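3-keto-5-aminohexanoate cleavage protein (Archaeoglobus fulgidus, PDB 3LOT) probably catalyses a zinc-dependent cleavage of a beta-keto acid such as 3-keto-5-aminohexanoate. Local coordinates at residues C12-A17 with V49-R54; S24-V29 with L272-A277; S235-G240 with L261-Y266. All coordinates share one frame; numbering follows the deposited sequence.

Interaction 1: C12-A17 with V49-R54; sequences CAITGA and VHIHAR. With ZN (zinc ion), chain P.
C12 and A13 pair in parallel with V49 and H50: H50 N donates to C12 O (2.9 Å) and I14 N to H50 O (3.1 Å), after which regular pairing stops, though the chains stay close. Water 1 joins them there, accepting from T15 N and donating to H50 O. The A13 methyl lies at the edge of the H50 ring, and CG anti to the backbone N (chi1 179°) directs that imidazole to the zinc ion. H50 NE2 binds the zinc ion at 2.4 Å and H52 NE2 does so at 2.3 Å, with E262 as a further ligand; H50 ND1 is hydrogen-bonded to N84 OD1. G16 CA sits over the centre of one face of the H52 imidazole, 3.5 Å from its centroid and 11° off the normal, a CH-pi contact that backs a metal ligand. The extended R54 side chain grips T15 side-on: R54 NE donates to T15 OG1 (2.8 Å), tilted from the guanidinium plane, and R54 NH2 to T15 O (3.1 Å) within it; T15 OG1 is also hydrogen-bonded to P28 O. On the side away from the zinc ion, I14 CG1 packs against I51 CD1 at 3.8 Å. The pair belongs to the beta-alpha-beta unit of strand 7-13, helix 31-43 and strand 48-54, with I14 resting on helix 31-43 and I51 on helix 65-78.

Interaction 2: S24-V29 with L272-A277; sequences SPYLPV and LAKSNA
Y26 packs its ring against the backbone of A273 and K274, the closest approach being Y26 CD2 to A273 O at 3.3 Å. K274 CA sits over one face, 4.0 Å from the ring centroid and 18° off the normal, which meets the geometry of a CH-pi contact; P25 CG covers the opposite face, so the ring is held between its own neighbour and the facing chain. L272 CB lies at the ring edge, 4.2 Å from Y26 CD2, and the L272 CD1 methyl reaches S24 OG at 3.9 Å. Water 4 joins the two chains here, accepting from S24 OG (2.7 Å) and donating to A273 O (2.8 Å). The outer end is looser: the lysine chain runs beside the tyrosine, bent at its last torsion, and leaves K274 NZ 3.9 Å from Y26 OH, with both residues also touching a crystal neighbour. An alanine in place of Y26 would probably open a gap between P25 and K274 and leave the lysine chain freer to move. At the buried end P28 CG meets N276 ND2 at 3.8 Å, a packing contact; N276 ND2 is hydrogen-bonded to I14 O and N276 OD1 to L261 N. The 24-29 loop is shaped by a type I turn from S24 to L27 and by an ST turn in which S24 OG accepts from Y26 N. Facing it, S275 N-caps helix 276-289. The loop joining strand 7-13 to helix 31-43 thus packs on the N-terminal end of helix 276-289, a loop-to-helix contact of a TIM-barrel fold.

Interaction 3: S235-G240 with L261-Y266; sequences SLVGAG and LEDSLY. With ZN (zinc ion), chain P.
V237 opens the contact near the end of strand 232-238, where its CG1 methyl presses on the carboxylate of D263, V237 CG1 lying 3.4 Å from D263 CG. The two side chains cross at about a right angle. With V237 CG1 anti to the backbone N (chi1 176°), the methyl touches both carboxylate oxygens as well as the carbon between them. The charge itself is met from outside the two segments, by a salt bridge from R258 to D263 OD1. G238 follows with a slight approach of its carbonyl to D263 CB, and A239 CA comes to 3.7 Å from D263 O. G240 then makes the direct hydrogen bond: its N donates to D263 O at 2.9 Å, nearly straight at 170°, with the donor tilted from the carbonyl plane. Its phi of 62° is one that glycine adopts readily. Water 5 donates to G240 O and to Y266 O and lies 2.6 Å from S264 OG, linking the two chains. S264 OG also accepts from Y266 N, forming an ST turn. E262 makes no contact with 235-240; its extended chain carries OE2 to the zinc ion at 2.1 Å. The backbone bond, water 5 and the V237 packing thus join the metal-bearing loop to the end of strand 232-238, while the R258 salt bridge ties D263 to adjacent strand 256-259, which is likely to restrict how far the backbone beside E262 can move.

From the N terminus, strand 7-13 runs into interaction 1, which closes the first beta-alpha-beta unit when the chain returns at 49-54. Segment 24-29 lies within that loop but waits for 272-277, so interactions 1 and 2 cross. Interaction 3 follows interaction 1 in series and falls wholly within the long span that interaction 2 closes. The three also touch directly: C12 SG packs on N276 OD1 between interactions 1 and 2, while backbone hydrogen bonds link A13 O with E262 N between 1 and 3, and A273 N with L265 O between 2 and 3. Early and late parts of the TIM barrel thereby converge around one zinc ion, bound from interactions 1 and 3.

Interaction 1: C12-A17 with V49-R54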
ATOM      1  N   CYS D  12       6.902  28.852  -1.928  1.00 11.51           N
ATOM      2  CA  CYS D  12       7.831  28.961  -3.062  1.00 11.70           C
ATOM      3  C   CYS D  12       9.286  28.961  -2.605  1.00 11.39           C
ATOM      4  O   CYS D  12       9.689  29.847  -1.871  1.00 11.85           O
ATOM      5  CB  CYS D  12       7.524  30.160  -3.950  1.00 11.72           C
ATOM      6  SG  CYS D  12       8.417  30.037  -5.541  1.00 14.17           S
ATOM      7  N   ALA D  13      10.032  27.930  -3.008  1.00 11.94           N
ATOM      8  CA  ALA D  13      11.453  27.772  -2.653  1.00 11.62           C
ATOM      9  C   ALA D  13      12.323  28.485  -3.694  1.00 11.61           C
ATOM     10  O   ALA D  13      12.473  28.028  -4.818  1.00  9.71           O
ATOM     11  CB  ALA D  13      11.814  26.291  -2.521  1.00 11.59           C
ATOM     12  N   ILE D  14      12.903  29.611  -3.298  1.00 11.63           N
ATOM     13  CA  ILE D  14      13.375  30.603  -4.263  1.00 11.07           C
ATOM     14  C   ILE D  14      14.680  30.237  -5.010  1.00 11.24           C
ATOM     15  O   ILE D  14      14.802  30.510  -6.227  1.00 11.26           O
ATOM     16  CB  ILE D  14      13.556  31.982  -3.585  1.00 11.12           C
ATOM     17  CG1 ILE D  14      12.217  32.510  -3.031  1.00 12.64           C
ATOM     18  CG2 ILE D  14      14.259  33.017  -4.523  1.00  7.90           C
ATOM     19  CD1 ILE D  14      11.062  32.677  -4.065  1.00  8.77           C
ATOM     20  N   THR D  15      15.663  29.671  -4.302  1.00 10.76           N
ATOM     21  CA  THR D  15      16.928  29.395  -4.945  1.00 11.30           C
ATOM     22  C   THR D  15      17.690  28.142  -4.497  1.00 11.03           C
ATOM     23  O   THR D  15      18.368  27.518  -5.302  1.00 10.56           O
ATOM     24  CB  THR D  15      17.863  30.665  -4.988  1.00 11.43           C
ATOM     25  OG1 THR D  15      18.972  30.427  -5.883  1.00 10.68           O
ATOM     26  CG2 THR D  15      18.407  31.095  -3.631  1.00  9.91           C
ATOM     27  N   GLY D  16      17.623  27.807  -3.229  1.00 10.87           N
ATOM     28  CA  GLY D  16      18.305  26.611  -2.772  1.00 11.55           C
ATOM     29  C   GLY D  16      19.809  26.654  -2.853  1.00 11.67           C
ATOM     30  O   GLY D  16      20.443  27.747  -2.948  1.00 11.55           O
ATOM     31  N   ALA D  17      20.364  25.443  -2.821  1.00 12.43           N
ATOM     32  CA  ALA D  17      21.769  25.188  -2.835  1.00 12.52           C
ATOM     33  C   ALA D  17      22.157  24.102  -3.833  1.00 13.80           C
ATOM     34  O   ALA D  17      23.361  23.784  -3.964  1.00 15.05           O
ATOM     35  CB  ALA D  17      22.213  24.797  -1.427  1.00 12.56           C
ATOM     36  N   VAL D  49       7.556  31.765   1.497  1.00 12.85           N
ATOM     37  CA  VAL D  49       8.751  31.659   0.702  1.00 12.61           C
ATOM     38  C   VAL D  49       9.859  30.994   1.515  1.00 13.56           C
ATOM     39  O   VAL D  49      10.024  31.249   2.721  1.00 12.28           O
ATOM     40  CB  VAL D  49       9.223  33.022   0.142  1.00 12.71           C
ATOM     41  CG1 VAL D  49       8.228  33.526  -0.827  1.00 11.98           C
ATOM     42  CG2 VAL D  49       9.518  34.038   1.219  1.00 10.53           C
ATOM     43  N   HIS D  50      10.622  30.151   0.834  1.00 13.15           N
ATOM     44  CA  HIS D  50      11.731  29.457   1.457  1.00 13.48           C
ATOM     45  C   HIS D  50      13.065  29.991   0.945  1.00 12.41           C
ATOM     46  O   HIS D  50      13.290  29.985  -0.236  1.00 11.06           O
ATOM     47  CB  HIS D  50      11.584  27.973   1.207  1.00 13.69           C
ATOM     48  CG  HIS D  50      12.679  27.173   1.790  1.00 13.76           C
ATOM     49  ND1 HIS D  50      12.955  27.164   3.140  1.00 17.11           N
ATOM     50  CD2 HIS D  50      13.603  26.372   1.204  1.00 14.39           C
ATOM     51  CE1 HIS D  50      13.985  26.370   3.361  1.00 18.82           C
ATOM     52  NE2 HIS D  50      14.375  25.860   2.209  1.00 14.47           N
ATOM     53  N   ILE D  51      13.906  30.472   1.867  1.00 11.79           N
ATOM     54  CA  ILE D  51      15.093  31.277   1.542  1.00 12.02           C
ATOM     55  C   ILE D  51      16.423  30.575   1.901  1.00 12.97           C
ATOM     56  O   ILE D  51      16.593  30.101   3.037  1.00 13.42           O
ATOM     57  CB  ILE D  51      15.034  32.679   2.253  1.00 11.70           C
ATOM     58  CG1 ILE D  51      13.791  33.486   1.786  1.00 12.22           C
ATOM     59  CG2 ILE D  51      16.341  33.487   2.054  1.00  7.52           C
ATOM     60  CD1 ILE D  51      13.601  33.638   0.268  1.00 12.52           C
ATOM     61  N   HIS D  52      17.302  30.461   0.907  1.00 12.65           N
ATOM     62  CA  HIS D  52      18.744  30.273   1.096  1.00 13.58           C
ATOM     63  C   HIS D  52      19.515  31.550   0.709  1.00 14.13           C
ATOM     64  O   HIS D  52      19.037  32.365  -0.073  1.00 14.17           O
ATOM     65  CB  HIS D  52      19.299  29.185   0.186  1.00 13.52           C
ATOM     66  CG  HIS D  52      18.833  27.795   0.502  1.00 15.62           C
ATOM     67  ND1 HIS D  52      19.711  26.738   0.678  1.00 14.79           N
ATOM     68  CD2 HIS D  52      17.590  27.279   0.632  1.00 15.62           C
ATOM     69  CE1 HIS D  52      19.025  25.642   0.932  1.00 14.46           C
ATOM     70  NE2 HIS D  52      17.741  25.945   0.919  1.00 15.73           N
ATOM     71  N   ALA D  53      20.733  31.670   1.227  1.00 14.59           N
ATOM     72  CA  ALA D  53      21.670  32.710   0.801  1.00 14.26           C
ATOM     73  C   ALA D  53      22.656  32.130  -0.224  1.00 14.61           C
ATOM     74  O   ALA D  53      22.980  30.938  -0.193  1.00 14.20           O
ATOM     75  CB  ALA D  53      22.430  33.236   2.012  1.00 14.31           C
ATOM     76  N   ARG D  54      23.148  33.007  -1.092  1.00 14.85           N
ATOM     77  CA  ARG D  54      24.201  32.725  -2.037  1.00 15.45           C
ATOM     78  C   ARG D  54      25.145  33.932  -2.064  1.00 17.43           C
ATOM     79  O   ARG D  54      24.714  35.089  -1.990  1.00 16.35           O
ATOM     80  CB  ARG D  54      23.631  32.554  -3.427  1.00 14.86           C
ATOM     81  CG  ARG D  54      22.895  31.263  -3.617  1.00 13.83           C
ATOM     82  CD  ARG D  54      22.337  31.204  -4.975  1.00 11.08           C
ATOM     83  NE  ARG D  54      21.652  29.938  -5.226  1.00 11.62           N
ATOM     84  CZ  ARG D  54      22.231  28.779  -5.538  1.00 11.69           C
ATOM     85  NH1 ARG D  54      23.547  28.620  -5.603  1.00 12.54           N
ATOM     86  NH2 ARG D  54      21.476  27.726  -5.718  1.00 10.67           N
TER
HETATM   87 ZN    ZN P 501      15.947  24.471   0.980  1.00 43.26          ZN
HETATM   88  O   HOH W   1      15.571  29.032  -1.527  1.00 12.18           O
HETATM   89  O   HOH W   2      22.672  28.509  -1.429  1.00 10.19           O
HETATM   90  O   HOH W   3      24.681  25.792  -5.710  1.00 12.82           O

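Interaction 2: S24-V29 with L272-A277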
ATOM      1  N   SER D  24      20.996  27.674 -15.250  1.00 14.94           N
ATOM      2  CA  SER D  24      19.916  28.496 -15.757  1.00 14.26           C
ATOM      3  C   SER D  24      20.145  29.955 -15.455  1.00 14.05           C
ATOM      4  O   SER D  24      20.440  30.343 -14.321  1.00 11.72           O
ATOM      5  CB  SER D  24      18.575  28.084 -15.181  1.00 15.13           C
ATOM      6  OG  SER D  24      17.546  29.003 -15.567  1.00 16.06           O
ATOM      7  N   PRO D  25      19.956  30.794 -16.475  1.00 13.69           N
ATOM      8  CA  PRO D  25      20.148  32.207 -16.191  1.00 14.15           C
ATOM      9  C   PRO D  25      19.033  32.774 -15.333  1.00 13.22           C
ATOM     10  O   PRO D  25      19.158  33.888 -14.927  1.00 13.44           O
ATOM     11  CB  PRO D  25      20.134  32.864 -17.564  1.00 14.13           C
ATOM     12  CG  PRO D  25      19.406  31.922 -18.396  1.00 14.78           C
ATOM     13  CD  PRO D  25      19.664  30.552 -17.890  1.00 13.36           C
ATOM     14  N   TYR D  26      17.973  32.021 -15.065  1.00 12.93           N
ATOM     15  CA  TYR D  26      16.892  32.521 -14.201  1.00 13.20           C
ATOM     16  C   TYR D  26      17.025  32.116 -12.727  1.00 12.72           C
ATOM     17  O   TYR D  26      16.239  32.568 -11.868  1.00 12.36           O
ATOM     18  CB  TYR D  26      15.559  32.067 -14.772  1.00 13.10           C
ATOM     19  CG  TYR D  26      15.505  32.317 -16.259  1.00 14.18           C
ATOM     20  CD1 TYR D  26      15.515  33.615 -16.769  1.00 14.07           C
ATOM     21  CD2 TYR D  26      15.496  31.251 -17.163  1.00 13.88           C
ATOM     22  CE1 TYR D  26      15.452  33.837 -18.161  1.00 14.95           C
ATOM     23  CE2 TYR D  26      15.464  31.465 -18.520  1.00 13.37           C
ATOM     24  CZ  TYR D  26      15.445  32.738 -19.025  1.00 13.21           C
ATOM     25  OH  TYR D  26      15.401  32.886 -20.406  1.00 11.58           O
ATOM     26  N   LEU D  27      18.019  31.302 -12.412  1.00 12.75           N
ATOM     27  CA  LEU D  27      18.275  30.973 -11.016  1.00 13.41           C
ATOM     28  C   LEU D  27      18.682  32.263 -10.287  1.00 14.19           C
ATOM     29  O   LEU D  27      19.674  32.921 -10.669  1.00 12.43           O
ATOM     30  CB  LEU D  27      19.371  29.914 -10.885  1.00 12.70           C
ATOM     31  CG  LEU D  27      19.665  29.490  -9.429  1.00 13.49           C
ATOM     32  CD1 LEU D  27      18.463  28.695  -8.868  1.00 11.30           C
ATOM     33  CD2 LEU D  27      20.947  28.641  -9.366  1.00 11.81           C
ATOM     34  N   PRO D  28      17.933  32.634  -9.219  1.00 15.27           N
ATOM     35  CA  PRO D  28      18.324  33.865  -8.507  1.00 16.07           C
ATOM     36  C   PRO D  28      19.636  33.676  -7.790  1.00 16.41           C
ATOM     37  O   PRO D  28      19.748  32.803  -6.937  1.00 17.04           O
ATOM     38  CB  PRO D  28      17.217  34.070  -7.461  1.00 15.52           C
ATOM     39  CG  PRO D  28      16.095  33.190  -7.881  1.00 16.20           C
ATOM     40  CD  PRO D  28      16.679  32.066  -8.695  1.00 15.98           C
ATOM     41  N   VAL D  29      20.613  34.508  -8.094  1.00 17.11           N
ATOM     42  CA  VAL D  29      21.881  34.415  -7.411  1.00 18.18           C
ATOM     43  C   VAL D  29      22.158  35.476  -6.351  1.00 18.28           C
ATOM     44  O   VAL D  29      22.520  35.132  -5.182  1.00 21.91           O
ATOM     45  CB  VAL D  29      22.951  34.497  -8.363  1.00 18.40           C
ATOM     46  CG1 VAL D  29      24.203  35.029  -7.588  1.00 18.89           C
ATOM     47  CG2 VAL D  29      23.069  33.099  -9.042  1.00 20.42           C
ATOM     48  N   LEU D 272      12.914  25.961 -19.570  1.00 22.06           N
ATOM     49  CA  LEU D 272      13.319  26.569 -18.320  1.00 20.15           C
ATOM     50  C   LEU D 272      12.227  27.521 -17.878  1.00 18.69           C
ATOM     51  O   LEU D 272      11.648  28.237 -18.690  1.00 16.72           O
ATOM     52  CB  LEU D 272      14.651  27.306 -18.450  1.00 20.10           C
ATOM     53  CG  LEU D 272      15.844  26.396 -18.764  1.00 19.41           C
ATOM     54  CD1 LEU D 272      17.077  27.281 -19.021  1.00 17.20           C
ATOM     55  CD2 LEU D 272      16.084  25.367 -17.654  1.00 16.73           C
ATOM     56  N   ALA D 273      11.910  27.448 -16.590  1.00 17.22           N
ATOM     57  CA  ALA D 273      11.095  28.464 -15.925  1.00 16.67           C
ATOM     58  C   ALA D 273      11.818  29.813 -15.925  1.00 15.94           C
ATOM     59  O   ALA D 273      12.974  29.880 -15.526  1.00 15.34           O
ATOM     60  CB  ALA D 273      10.807  28.028 -14.471  1.00 16.56           C
ATOM     61  N   LYS D 274      11.122  30.883 -16.339  1.00 15.21           N
ATOM     62  CA  LYS D 274      11.705  32.209 -16.381  1.00 15.48           C
ATOM     63  C   LYS D 274      11.725  32.878 -15.028  1.00 14.55           C
ATOM     64  O   LYS D 274      12.420  33.864 -14.851  1.00 13.44           O
ATOM     65  CB  LYS D 274      10.961  33.103 -17.384  1.00 16.98           C
ATOM     66  CG  LYS D 274      11.383  32.841 -18.860  1.00 21.34           C
ATOM     67  CD  LYS D 274      10.611  33.800 -19.817  1.00 26.97           C
ATOM     68  CE  LYS D 274      11.185  33.884 -21.217  1.00 26.41           C
ATOM     69  NZ  LYS D 274      11.762  32.617 -21.663  1.00 30.31           N
ATOM     70  N   SER D 275      10.957  32.353 -14.081  1.00 13.70           N
ATOM     71  CA  SER D 275      10.931  32.892 -12.712  1.00 13.63           C
ATOM     72  C   SER D 275      10.218  31.932 -11.784  1.00 13.27           C
ATOM     73  O   SER D 275       9.467  31.048 -12.201  1.00 12.87           O
ATOM     74  CB  SER D 275      10.153  34.210 -12.653  1.00 13.15           C
ATOM     75  OG  SER D 275       8.803  33.932 -13.038  1.00 13.85           O
ATOM     76  N   ASN D 276      10.410  32.182 -10.508  1.00 13.86           N
ATOM     77  CA  ASN D 276       9.651  31.519  -9.489  1.00 13.15           C
ATOM     78  C   ASN D 276       8.166  31.784  -9.663  1.00 13.00           C
ATOM     79  O   ASN D 276       7.355  30.849  -9.549  1.00 12.71           O
ATOM     80  CB  ASN D 276      10.151  31.994  -8.115  1.00 13.71           C
ATOM     81  CG  ASN D 276      11.381  31.229  -7.675  1.00 13.00           C
ATOM     82  OD1 ASN D 276      11.278  30.082  -7.214  1.00 12.61           O
ATOM     83  ND2 ASN D 276      12.541  31.834  -7.845  1.00 10.77           N
ATOM     84  N   ALA D 277       7.817  33.036  -9.996  1.00 11.89           N
ATOM     85  CA  ALA D 277       6.425  33.428 -10.112  1.00 12.28           C
ATOM     86  C   ALA D 277       5.718  32.569 -11.138  1.00 12.17           C
ATOM     87  O   ALA D 277       4.591  32.231 -10.952  1.00 12.10           O
ATOM     88  CB  ALA D 277       6.295  34.925 -10.444  1.00 10.43           C
TER
HETATM   89  O   HOH W   4      15.061  28.334 -14.601  1.00 11.91           O

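Interaction 3: S235-G240 with L261-Y266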
ATOM      1  N   SER D 235       3.435  19.225   3.746  1.00 13.10           N
ATOM      2  CA  SER D 235       3.662  19.749   2.415  1.00 13.97           C
ATOM      3  C   SER D 235       4.528  18.747   1.695  1.00 14.00           C
ATOM      4  O   SER D 235       5.116  17.830   2.294  1.00 14.20           O
ATOM      5  CB  SER D 235       4.389  21.107   2.524  1.00 14.62           C
ATOM      6  OG  SER D 235       4.598  21.731   1.254  1.00 16.82           O
ATOM      7  N   LEU D 236       4.660  18.928   0.405  1.00 13.77           N
ATOM      8  CA  LEU D 236       5.468  18.047  -0.432  1.00 13.86           C
ATOM      9  C   LEU D 236       6.244  18.820  -1.499  1.00 13.76           C
ATOM     10  O   LEU D 236       5.770  19.878  -1.969  1.00 13.74           O
ATOM     11  CB  LEU D 236       4.574  17.024  -1.092  1.00 14.43           C
ATOM     12  CG  LEU D 236       5.163  16.061  -2.138  1.00 12.71           C
ATOM     13  CD1 LEU D 236       4.426  14.714  -2.107  1.00 14.35           C
ATOM     14  CD2 LEU D 236       5.168  16.701  -3.523  1.00 13.19           C
ATOM     15  N   VAL D 237       7.434  18.295  -1.809  1.00 13.38           N
ATOM     16  CA  VAL D 237       8.329  18.705  -2.892  1.00 12.73           C
ATOM     17  C   VAL D 237       8.541  17.526  -3.838  1.00 13.44           C
ATOM     18  O   VAL D 237       8.985  16.444  -3.418  1.00 13.68           O
ATOM     19  CB  VAL D 237       9.730  19.055  -2.375  1.00 13.49           C
ATOM     20  CG1 VAL D 237      10.675  19.399  -3.563  1.00 12.92           C
ATOM     21  CG2 VAL D 237       9.658  20.212  -1.362  1.00 13.10           C
ATOM     22  N   GLY D 238       8.213  17.718  -5.107  1.00 12.56           N
ATOM     23  CA  GLY D 238       8.691  16.853  -6.177  1.00 13.81           C
ATOM     24  C   GLY D 238       9.878  17.490  -6.904  1.00 14.12           C
ATOM     25  O   GLY D 238       9.770  18.600  -7.372  1.00 15.74           O
ATOM     26  N   ALA D 239      11.017  16.804  -6.965  1.00 13.79           N
ATOM     27  CA  ALA D 239      12.214  17.335  -7.630  1.00 13.65           C
ATOM     28  C   ALA D 239      12.012  17.352  -9.134  1.00 13.85           C
ATOM     29  O   ALA D 239      11.390  16.457  -9.708  1.00 15.59           O
ATOM     30  CB  ALA D 239      13.464  16.483  -7.270  1.00 13.00           C
ATOM     31  N   GLY D 240      12.491  18.423  -9.763  1.00 14.44           N
ATOM     32  CA  GLY D 240      12.559  18.502 -11.200  1.00 14.41           C
ATOM     33  C   GLY D 240      11.207  18.422 -11.831  1.00 14.20           C
ATOM     34  O   GLY D 240      10.298  19.067 -11.401  1.00 14.11           O
ATOM     35  N   LEU D 261      12.216  27.483  -7.957  1.00 12.08           N
ATOM     36  CA  LEU D 261      13.453  27.234  -8.714  1.00 12.41           C
ATOM     37  C   LEU D 261      14.477  26.511  -7.889  1.00 12.51           C
ATOM     38  O   LEU D 261      15.369  25.901  -8.428  1.00 12.47           O
ATOM     39  CB  LEU D 261      14.056  28.532  -9.274  1.00 12.61           C
ATOM     40  CG  LEU D 261      13.200  29.346 -10.255  1.00 14.70           C
ATOM     41  CD1 LEU D 261      14.025  30.460 -10.919  1.00 16.75           C
ATOM     42  CD2 LEU D 261      12.645  28.485 -11.285  1.00 12.76           C
ATOM     43  N   GLU D 262      14.347  26.544  -6.563  1.00 12.81           N
ATOM     44  CA  GLU D 262      15.167  25.663  -5.759  1.00 12.90           C
ATOM     45  C   GLU D 262      15.051  24.160  -6.116  1.00 14.04           C
ATOM     46  O   GLU D 262      16.069  23.441  -6.059  1.00 13.09           O
ATOM     47  CB  GLU D 262      14.894  25.895  -4.275  1.00 14.17           C
ATOM     48  CG  GLU D 262      15.352  24.754  -3.373  1.00 14.21           C
ATOM     49  CD  GLU D 262      15.389  25.185  -1.906  1.00 16.86           C
ATOM     50  OE1 GLU D 262      15.057  26.348  -1.547  1.00 14.26           O
ATOM     51  OE2 GLU D 262      15.781  24.316  -1.149  1.00 17.28           O
ATOM     52  N   ASP D 263      13.827  23.697  -6.424  1.00 14.84           N
ATOM     53  CA  ASP D 263      13.507  22.277  -6.600  1.00 14.74           C
ATOM     54  C   ASP D 263      13.447  21.852  -8.072  1.00 14.42           C
ATOM     55  O   ASP D 263      13.699  20.681  -8.398  1.00 15.17           O
ATOM     56  CB  ASP D 263      12.137  21.971  -5.942  1.00 15.44           C
ATOM     57  CG  ASP D 263      12.068  22.410  -4.474  1.00 17.08           C
ATOM     58  OD1 ASP D 263      13.077  22.241  -3.779  1.00 21.42           O
ATOM     59  OD2 ASP D 263      11.011  22.905  -4.013  1.00 18.86           O
ATOM     60  N   SER D 264      13.100  22.779  -8.958  1.00 14.23           N
ATOM     61  CA  SER D 264      13.109  22.495 -10.405  1.00 13.70           C
ATOM     62  C   SER D 264      13.383  23.757 -11.207  1.00 14.08           C
ATOM     63  O   SER D 264      12.806  24.824 -10.927  1.00 13.31           O
ATOM     64  CB  SER D 264      11.759  21.946 -10.844  1.00 13.64           C
ATOM     65  OG  SER D 264      11.648  21.813 -12.261  1.00 13.26           O
ATOM     66  N   LEU D 265      14.215  23.630 -12.238  1.00 13.81           N
ATOM     67  CA  LEU D 265      14.514  24.775 -13.089  1.00 13.97           C
ATOM     68  C   LEU D 265      13.506  24.910 -14.233  1.00 15.07           C
ATOM     69  O   LEU D 265      13.603  25.851 -15.009  1.00 15.71           O
ATOM     70  CB  LEU D 265      15.929  24.653 -13.654  1.00 12.99           C
ATOM     71  CG  LEU D 265      17.077  24.676 -12.637  1.00 14.10           C
ATOM     72  CD1 LEU D 265      18.439  24.414 -13.313  1.00 11.08           C
ATOM     73  CD2 LEU D 265      17.107  25.985 -11.854  1.00 14.06           C
ATOM     74  N   TYR D 266      12.540  23.998 -14.322  1.00 16.63           N
ATOM     75  CA  TYR D 266      11.682  23.883 -15.512  1.00 18.25           C
ATOM     76  C   TYR D 266      10.242  24.283 -15.233  1.00 18.25           C
ATOM     77  O   TYR D 266       9.757  24.187 -14.093  1.00 17.00           O
ATOM     78  CB  TYR D 266      11.780  22.456 -16.085  1.00 19.24           C
ATOM     79  CG  TYR D 266      13.165  22.174 -16.610  1.00 22.27           C
ATOM     80  CD1 TYR D 266      13.502  22.479 -17.916  1.00 27.13           C
ATOM     81  CD2 TYR D 266      14.157  21.663 -15.787  1.00 28.47           C
ATOM     82  CE1 TYR D 266      14.774  22.274 -18.395  1.00 29.58           C
ATOM     83  CE2 TYR D 266      15.445  21.427 -16.280  1.00 28.75           C
ATOM     84  CZ  TYR D 266      15.739  21.742 -17.568  1.00 31.38           C
ATOM     85  OH  TYR D 266      17.017  21.518 -18.065  1.00 39.23           O
TER
HETATM   86 ZN    ZN P 501      15.947  24.471   0.980  1.00 43.26          ZN
HETATM   87  O   HOH W   5       9.347  21.153 -13.355  1.00 19.65           O